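Local coordinates for transcriptional regulator (PDB 3QFI), which belongs to the LytR-CpsA-Psr family of bacterial proteins and is classed as a transcriptional regulator, its precise function being unassigned, at residues A[218-221]-A[222-225]; A[206-209]-A[210-214]; A[253-256]-A[257-261]. All coordinates share one frame; numbering follows the deposited sequence.

How the contacts relate
Along the chain the order is contact 2, contact 1, contact 3. Contact 2 (206-214) starts at the end of edge strand 204-206 and caps helix 210-216; contact 1 (218-225) follows a few residues later, turning the chain from that helix into strand 227-230. Strands 204-206 and 227-230 are the outermost of the mixed six-stranded sheet within this chain, so contacts 2 and 1, with centres 16 Å apart, form most of the connection that carries the chain from one margin to the other. Contact 3 lies later, in helix 249-262, its centre 22 Å from that of contact 1 and 26 Å from that of contact 2; its Thr-255 and Thr-258 touch Glu-230 of strand 227-230, the strand that contact 1 leads into.

Contact 1 of 3, residues A[218-221]-A[222-225]; sequences SKYL and SAFK
Ser-222 opens the short 3-10 segment 222-223, the turn that brings Phe-224 N back to Leu-221 O. Its OG hydrogen-bonds Asn-55 OD1, a use that suits a small hydroxyl at a partly exposed bend. Ala-223 comes next, and its CB lies at the edge of the Tyr-220 ring, near the ring plane, and 4.2 Å from Tyr-220 CB. A single methyl fits this buried spot, where the chain folds back closely on itself. Phe-224 N then donates to Leu-221 O over 3.2 Å; the N-H...O angle is 153° and the donor reaches the oxygen from above the carbonyl plane, as the tight curl of the backbone imposes. With CG anti to its own carbonyl carbon (chi1 -64°), the Phe-224 ring swings back along the chain, setting CE1 4.1 Å from Tyr-220 CB. The Tyr-220 ring itself leads away from the turn, and its OH bonds to Glu-20 O, so this long aromatic serves both as apolar filler and as a polar tie. Last in the segment, Lys-225 donates its backbone N to Ser-222 O at 2.8 Å, tightening the second half of the turn. The turn links helix 210-216 to strand 227-230. Tyr-220, Ala-223 and Phe-224 all rest on Ile-50 of strand 44-51, while Tyr-220 also meets Phe-22 of strand 22-28 edge-to-face.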
loop_
_atom_site.group_PDB
_atom_site.type_symbol
_atom_site.label_atom_id
_atom_site.label_comp_id
_atom_site.label_asym_id
_atom_site.label_seq_id
_atom_site.Cartn_x
_atom_site.Cartn_y
_atom_site.Cartn_z
ATOM N N SER A 218 -10.374 17.561 -8.084
ATOM C CA SER A 218 -10.844 18.463 -9.130
ATOM C C SER A 218 -9.974 18.362 -10.365
ATOM O O SER A 218 -10.249 18.994 -11.386
ATOM C CB SER A 218 -10.811 19.906 -8.636
ATOM O OG SER A 218 -9.485 20.299 -8.329
ATOM N N LYS A 219 -8.924 17.562 -10.280
ATOM C CA LYS A 219 -8.010 17.442 -11.396
ATOM C C LYS A 219 -7.502 16.033 -11.634
ATOM O O LYS A 219 -6.848 15.765 -12.640
ATOM C CB LYS A 219 -6.839 18.376 -11.153
ATOM C CG LYS A 219 -7.214 19.842 -11.204
ATOM C CD LYS A 219 -6.187 20.707 -10.504
ATOM C CE LYS A 219 -4.774 20.271 -10.848
ATOM N NZ LYS A 219 -4.564 20.297 -12.320
ATOM N N TYR A 220 -7.816 15.141 -10.702
ATOM C CA TYR A 220 -7.382 13.759 -10.769
ATOM C C TYR A 220 -8.566 12.814 -10.676
ATOM O O TYR A 220 -8.393 11.612 -10.497
ATOM C CB TYR A 220 -6.400 13.462 -9.627
ATOM C CG TYR A 220 -5.040 14.090 -9.791
ATOM C CD1 TYR A 220 -4.830 15.454 -9.547
ATOM C CD2 TYR A 220 -3.953 13.324 -10.226
ATOM C CE1 TYR A 220 -3.569 16.039 -9.733
ATOM C CE2 TYR A 220 -2.697 13.899 -10.420
ATOM C CZ TYR A 220 -2.514 15.258 -10.168
ATOM O OH TYR A 220 -1.274 15.832 -10.347
ATOM N N LEU A 221 -9.767 13.362 -10.790
ATOM C CA LEU A 221 -10.975 12.549 -10.699
ATOM C C LEU A 221 -10.934 11.444 -11.756
ATOM O O LEU A 221 -11.312 10.305 -11.496
ATOM C CB LEU A 221 -12.231 13.422 -10.881
ATOM C CG LEU A 221 -12.048 14.939 -11.024
ATOM C CD1 LEU A 221 -11.493 15.241 -12.408
ATOM C CD2 LEU A 221 -13.379 15.673 -10.835
ATOM N N SER A 222 -10.449 11.791 -12.940
ATOM C CA SER A 222 -10.362 10.845 -14.030
ATOM C C SER A 222 -9.358 9.749 -13.704
ATOM O O SER A 222 -9.540 8.576 -14.081
ATOM C CB SER A 222 -9.930 11.557 -15.305
ATOM O OG SER A 222 -8.576 11.964 -15.224
ATOM N N ALA A 223 -8.292 10.137 -13.009
ATOM C CA ALA A 223 -7.229 9.210 -12.627
ATOM C C ALA A 223 -7.739 8.041 -11.786
ATOM O O ALA A 223 -7.077 7.009 -11.682
ATOM C CB ALA A 223 -6.139 9.965 -11.872
ATOM N N PHE A 224 -8.915 8.206 -11.188
ATOM C CA PHE A 224 -9.503 7.149 -10.370
ATOM C C PHE A 224 -10.627 6.422 -11.105
ATOM O O PHE A 224 -11.388 5.661 -10.502
ATOM C CB PHE A 224 -10.015 7.711 -9.037
ATOM C CG PHE A 224 -8.920 8.268 -8.173
ATOM C CD1 PHE A 224 -8.627 9.628 -8.185
ATOM C CD2 PHE A 224 -8.109 7.417 -7.426
ATOM C CE1 PHE A 224 -7.538 10.133 -7.475
ATOM C CE2 PHE A 224 -7.019 7.908 -6.713
ATOM C CZ PHE A 224 -6.731 9.272 -6.738
ATOM N N LYS A 225 -10.734 6.652 -12.412
ATOM C CA LYS A 225 -11.766 5.985 -13.197
ATOM C C LYS A 225 -11.518 4.488 -13.188
ATOM O O LYS A 225 -12.444 3.697 -13.337
ATOM C CB LYS A 225 -11.773 6.488 -14.650
ATOM C CG LYS A 225 -12.484 7.821 -14.865
ATOM C CD LYS A 225 -12.545 8.190 -16.342
ATOM C CE LYS A 225 -13.381 9.447 -16.583
ATOM N NZ LYS A 225 -13.594 9.723 -18.046
#

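Contact 2 of 3, residues A[206-209]-A[210-214]; sequences TDLT and WDDMM
Thr-209 turns OG1 between its backbone N and carbonyl carbon (chi1 66°), while Asp-212 holds CG anti to its carbonyl carbon (chi1 -73°), and the two side chains meet over the start of helix 210-216. They form a capping box. Thr-209, the N-cap, accepts from Asp-212 N at OG1 over 3.2 Å; in return Asp-212 OD2 takes the Thr-209 N-H at 2.9 Å, fairly straight at 160° and on the anti side of the carboxylate. The same OD2 also receives the Thr-209 hydroxyl, 2.7 Å from OG1, from above the carboxylate plane. Threonine suits the cap because its hydroxyl can accept and donate at once. Beside the polar cap, Leu-208 CD1 packs 3.6 Å from Asp-212 CB, and its other methyl, CD2, lies 3.7 Å from Met-213 SD. Met-213, its chain bent at chi2 and chi3, crosses the leucine at about a right angle, forming a hydrophobic staple with it. Two donors on one oxygen hold the Asp-212 carboxylate in place; together with its position in the first turn, near the positive end of the helix dipole, they probably favour its charged form.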
loop_
_atom_site.group_PDB
_atom_site.type_symbol
_atom_site.label_atom_id
_atom_site.label_comp_id
_atom_site.label_asym_id
_atom_site.label_seq_id
_atom_site.Cartn_x
_atom_site.Cartn_y
_atom_site.Cartn_z
ATOM N N THR A 206 0.462 13.026 7.622
ATOM C CA THR A 206 0.686 13.149 6.194
ATOM C C THR A 206 1.369 14.467 5.862
ATOM O O THR A 206 1.218 15.446 6.584
ATOM C CB THR A 206 -0.654 13.076 5.423
ATOM O OG1 THR A 206 -0.408 13.163 4.015
ATOM C CG2 THR A 206 -1.566 14.218 5.837
ATOM N N ASP A 207 2.129 14.479 4.771
ATOM C CA ASP A 207 2.816 15.682 4.311
ATOM C C ASP A 207 1.964 16.283 3.204
ATOM O O ASP A 207 2.406 17.160 2.467
ATOM C CB ASP A 207 4.195 15.326 3.759
ATOM C CG ASP A 207 4.131 14.271 2.663
ATOM O OD1 ASP A 207 3.030 13.705 2.446
ATOM O OD2 ASP A 207 5.180 14.005 2.026
ATOM N N LEU A 208 0.738 15.777 3.103
ATOM C CA LEU A 208 -0.237 16.206 2.109
ATOM C C LEU A 208 -1.122 17.296 2.707
ATOM O O LEU A 208 -1.812 17.073 3.703
ATOM C CB LEU A 208 -1.087 15.005 1.696
ATOM C CG LEU A 208 -1.758 15.006 0.322
ATOM C CD1 LEU A 208 -0.725 15.227 -0.782
ATOM C CD2 LEU A 208 -2.459 13.674 0.124
ATOM N N THR A 209 -1.098 18.476 2.100
ATOM C CA THR A 209 -1.891 19.588 2.604
ATOM C C THR A 209 -3.330 19.546 2.132
ATOM O O THR A 209 -3.712 18.704 1.321
ATOM C CB THR A 209 -1.293 20.960 2.200
ATOM O OG1 THR A 209 -1.360 21.125 0.778
ATOM C CG2 THR A 209 0.161 21.058 2.655
ATOM N N TRP A 210 -4.123 20.471 2.656
ATOM C CA TRP A 210 -5.534 20.570 2.320
ATOM C C TRP A 210 -5.640 21.006 0.869
ATOM O O TRP A 210 -6.408 20.446 0.094
ATOM C CB TRP A 210 -6.193 21.594 3.236
ATOM C CG TRP A 210 -5.656 21.568 4.646
ATOM C CD1 TRP A 210 -5.533 22.635 5.488
ATOM C CD2 TRP A 210 -5.175 20.425 5.379
ATOM N NE1 TRP A 210 -5.009 22.236 6.696
ATOM C CE2 TRP A 210 -4.783 20.885 6.660
ATOM C CE3 TRP A 210 -5.043 19.059 5.083
ATOM C CZ2 TRP A 210 -4.263 20.031 7.642
ATOM C CZ3 TRP A 210 -4.524 18.206 6.062
ATOM C CH2 TRP A 210 -4.142 18.700 7.328
ATOM N N ASP A 211 -4.851 22.011 0.507
ATOM C CA ASP A 211 -4.836 22.512 -0.863
ATOM C C ASP A 211 -4.514 21.351 -1.815
ATOM O O ASP A 211 -5.074 21.259 -2.907
ATOM C CB ASP A 211 -3.773 23.606 -1.015
ATOM C CG ASP A 211 -3.817 24.622 0.107
ATOM O OD1 ASP A 211 -4.823 25.363 0.207
ATOM O OD2 ASP A 211 -2.845 24.675 0.898
ATOM N N ASP A 212 -3.599 20.479 -1.396
ATOM C CA ASP A 212 -3.214 19.338 -2.207
ATOM C C ASP A 212 -4.438 18.469 -2.454
ATOM O O ASP A 212 -4.652 17.987 -3.562
ATOM C CB ASP A 212 -2.105 18.521 -1.522
ATOM C CG ASP A 212 -0.729 19.220 -1.557
ATOM O OD1 ASP A 212 -0.365 19.818 -2.594
ATOM O OD2 ASP A 212 0.007 19.147 -0.549
ATOM N N MET A 213 -5.251 18.286 -1.419
ATOM C CA MET A 213 -6.464 17.482 -1.527
ATOM C C MET A 213 -7.457 18.122 -2.504
ATOM O O MET A 213 -7.999 17.444 -3.384
ATOM C CB MET A 213 -7.126 17.339 -0.159
ATOM C CG MET A 213 -7.425 15.912 0.207
ATOM S SD MET A 213 -5.909 14.998 0.464
ATOM C CE MET A 213 -5.663 15.275 2.251
ATOM N N MET A 214 -7.694 19.422 -2.343
ATOM C CA MET A 214 -8.611 20.150 -3.215
ATOM C C MET A 214 -8.126 20.088 -4.666
ATOM O O MET A 214 -8.936 20.091 -5.592
ATOM C CB MET A 214 -8.739 21.618 -2.775
ATOM C CG MET A 214 -9.389 21.849 -1.402
ATOM S SD MET A 214 -11.202 21.629 -1.309
ATOM C CE MET A 214 -11.346 19.834 -1.183
#

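Contact 3 of 3, residues A[253-256]-A[257-261]; sequences YKTQ and TTLRK
Tyr-253 and Thr-257, one helical turn apart, make the aromatic part of this contact. Thr-257 OG1 sits over one face of the Tyr-253 ring, 3.3 Å above its plane and displaced toward the rim, with CE1 and CZ nearest. The ring can lie there because Tyr-253 CG is anti to the backbone N (chi1 -177°), which slants the ring toward Thr-257; at its far end OH bonds to Glu-267 OE2. The hydroxyl-to-backbone bonding is clearest at Thr-258, whose OG1 donates to Lys-254 O at 2.8 Å. Thr-258 N gives a second bond to that oxygen, 2.9 Å long, and the two donors come from opposite faces of the carbonyl plane. Although beta-branched threonine is not a strong helix former, its hydroxyl can return to the carbonyl of the preceding turn, as here. The remaining backbone bonds are those of a regular alpha-helix: Thr-257 N to Tyr-253 O, Leu-259 N to Thr-255 O and Arg-260 N to Gln-256 O. Of the apolar atoms, Leu-259 CD1 approaches Thr-255 CG2 at 4.3 Å, a loose touch between buried branched residues. Arg-260, long enough to leave the helix, bonds to Asp-100 O and Lys-266 O. Helix 249-262 packs with Tyr-253 and Gln-256 against helix 269-280, while Thr-255 and Thr-258 touch Glu-230 of strand 227-230.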
loop_
_atom_site.group_PDB
_atom_site.type_symbol
_atom_site.label_atom_id
_atom_site.label_comp_id
_atom_site.label_asym_id
_atom_site.label_seq_id
_atom_site.Cartn_x
_atom_site.Cartn_y
_atom_site.Cartn_z
ATOM N N TYR A 253 11.929 -6.281 -11.708
ATOM C CA TYR A 253 12.253 -5.258 -12.692
ATOM C C TYR A 253 11.022 -4.857 -13.469
ATOM O O TYR A 253 10.761 -3.676 -13.655
ATOM C CB TYR A 253 13.338 -5.735 -13.669
ATOM C CG TYR A 253 13.768 -4.662 -14.666
ATOM C CD1 TYR A 253 14.113 -3.378 -14.233
ATOM C CD2 TYR A 253 13.811 -4.920 -16.034
ATOM C CE1 TYR A 253 14.480 -2.386 -15.128
ATOM C CE2 TYR A 253 14.187 -3.925 -16.945
ATOM C CZ TYR A 253 14.515 -2.658 -16.478
ATOM O OH TYR A 253 14.860 -1.660 -17.362
ATOM N N LYS A 254 10.263 -5.844 -13.922
ATOM C CA LYS A 254 9.056 -5.568 -14.689
ATOM C C LYS A 254 8.124 -4.669 -13.860
ATOM O O LYS A 254 7.601 -3.672 -14.354
ATOM C CB LYS A 254 8.368 -6.888 -15.061
ATOM C CG LYS A 254 7.049 -6.716 -15.793
ATOM C CD LYS A 254 6.311 -8.030 -15.915
ATOM C CE LYS A 254 4.898 -7.778 -16.383
ATOM N NZ LYS A 254 4.168 -6.873 -15.438
ATOM N N THR A 255 7.930 -5.017 -12.596
ATOM C CA THR A 255 7.087 -4.218 -11.719
ATOM C C THR A 255 7.604 -2.787 -11.601
ATOM O O THR A 255 6.831 -1.835 -11.650
ATOM C CB THR A 255 7.059 -4.793 -10.322
ATOM O OG1 THR A 255 6.624 -6.153 -10.377
ATOM C CG2 THR A 255 6.124 -3.980 -9.431
ATOM N N GLN A 256 8.913 -2.652 -11.421
ATOM C CA GLN A 256 9.557 -1.347 -11.298
ATOM C C GLN A 256 9.373 -0.505 -12.534
ATOM O O GLN A 256 9.058 0.677 -12.458
ATOM C CB GLN A 256 11.059 -1.501 -11.056
ATOM C CG GLN A 256 11.425 -1.858 -9.637
ATOM C CD GLN A 256 12.830 -2.366 -9.535
ATOM O OE1 GLN A 256 13.370 -2.512 -8.445
ATOM N NE2 GLN A 256 13.435 -2.650 -10.678
ATOM N N THR A 257 9.601 -1.114 -13.685
ATOM C CA THR A 257 9.465 -0.395 -14.933
ATOM C C THR A 257 8.015 0.033 -15.089
ATOM O O THR A 257 7.741 1.158 -15.494
ATOM C CB THR A 257 9.911 -1.270 -16.111
ATOM O OG1 THR A 257 11.285 -1.634 -15.918
ATOM C CG2 THR A 257 9.778 -0.514 -17.410
ATOM N N THR A 258 7.090 -0.854 -14.742
ATOM C CA THR A 258 5.672 -0.529 -14.836
ATOM C C THR A 258 5.346 0.724 -14.023
ATOM O O THR A 258 4.823 1.700 -14.553
ATOM C CB THR A 258 4.805 -1.648 -14.290
ATOM O OG1 THR A 258 5.039 -2.837 -15.047
ATOM C CG2 THR A 258 3.339 -1.263 -14.370
ATOM N N LEU A 259 5.643 0.681 -12.729
ATOM C CA LEU A 259 5.363 1.811 -11.874
ATOM C C LEU A 259 6.074 3.040 -12.397
ATOM O O LEU A 259 5.466 4.107 -12.524
ATOM C CB LEU A 259 5.781 1.503 -10.442
ATOM C CG LEU A 259 5.023 0.285 -9.918
ATOM C CD1 LEU A 259 5.325 0.089 -8.442
ATOM C CD2 LEU A 259 3.522 0.473 -10.137
ATOM N N ARG A 260 7.351 2.892 -12.726
ATOM C CA ARG A 260 8.103 4.011 -13.254
ATOM C C ARG A 260 7.372 4.654 -14.451
ATOM O O ARG A 260 7.345 5.882 -14.564
ATOM C CB ARG A 260 9.503 3.563 -13.676
ATOM C CG ARG A 260 10.455 3.265 -12.534
ATOM C CD ARG A 260 11.834 2.903 -13.078
ATOM N NE ARG A 260 12.530 4.079 -13.579
ATOM C CZ ARG A 260 12.949 5.061 -12.792
ATOM N NH1 ARG A 260 12.746 4.986 -11.478
ATOM N NH2 ARG A 260 13.543 6.131 -13.316
ATOM N N LYS A 261 6.774 3.859 -15.339
ATOM C CA LYS A 261 6.077 4.466 -16.478
ATOM C C LYS A 261 4.777 5.155 -16.039
ATOM O O LYS A 261 4.367 6.164 -16.620
ATOM C CB LYS A 261 5.801 3.433 -17.587
ATOM C CG LYS A 261 7.052 2.990 -18.357
ATOM C CD LYS A 261 6.705 2.054 -19.514
ATOM C CE LYS A 261 7.947 1.595 -20.300
ATOM N NZ LYS A 261 7.586 0.812 -21.536
#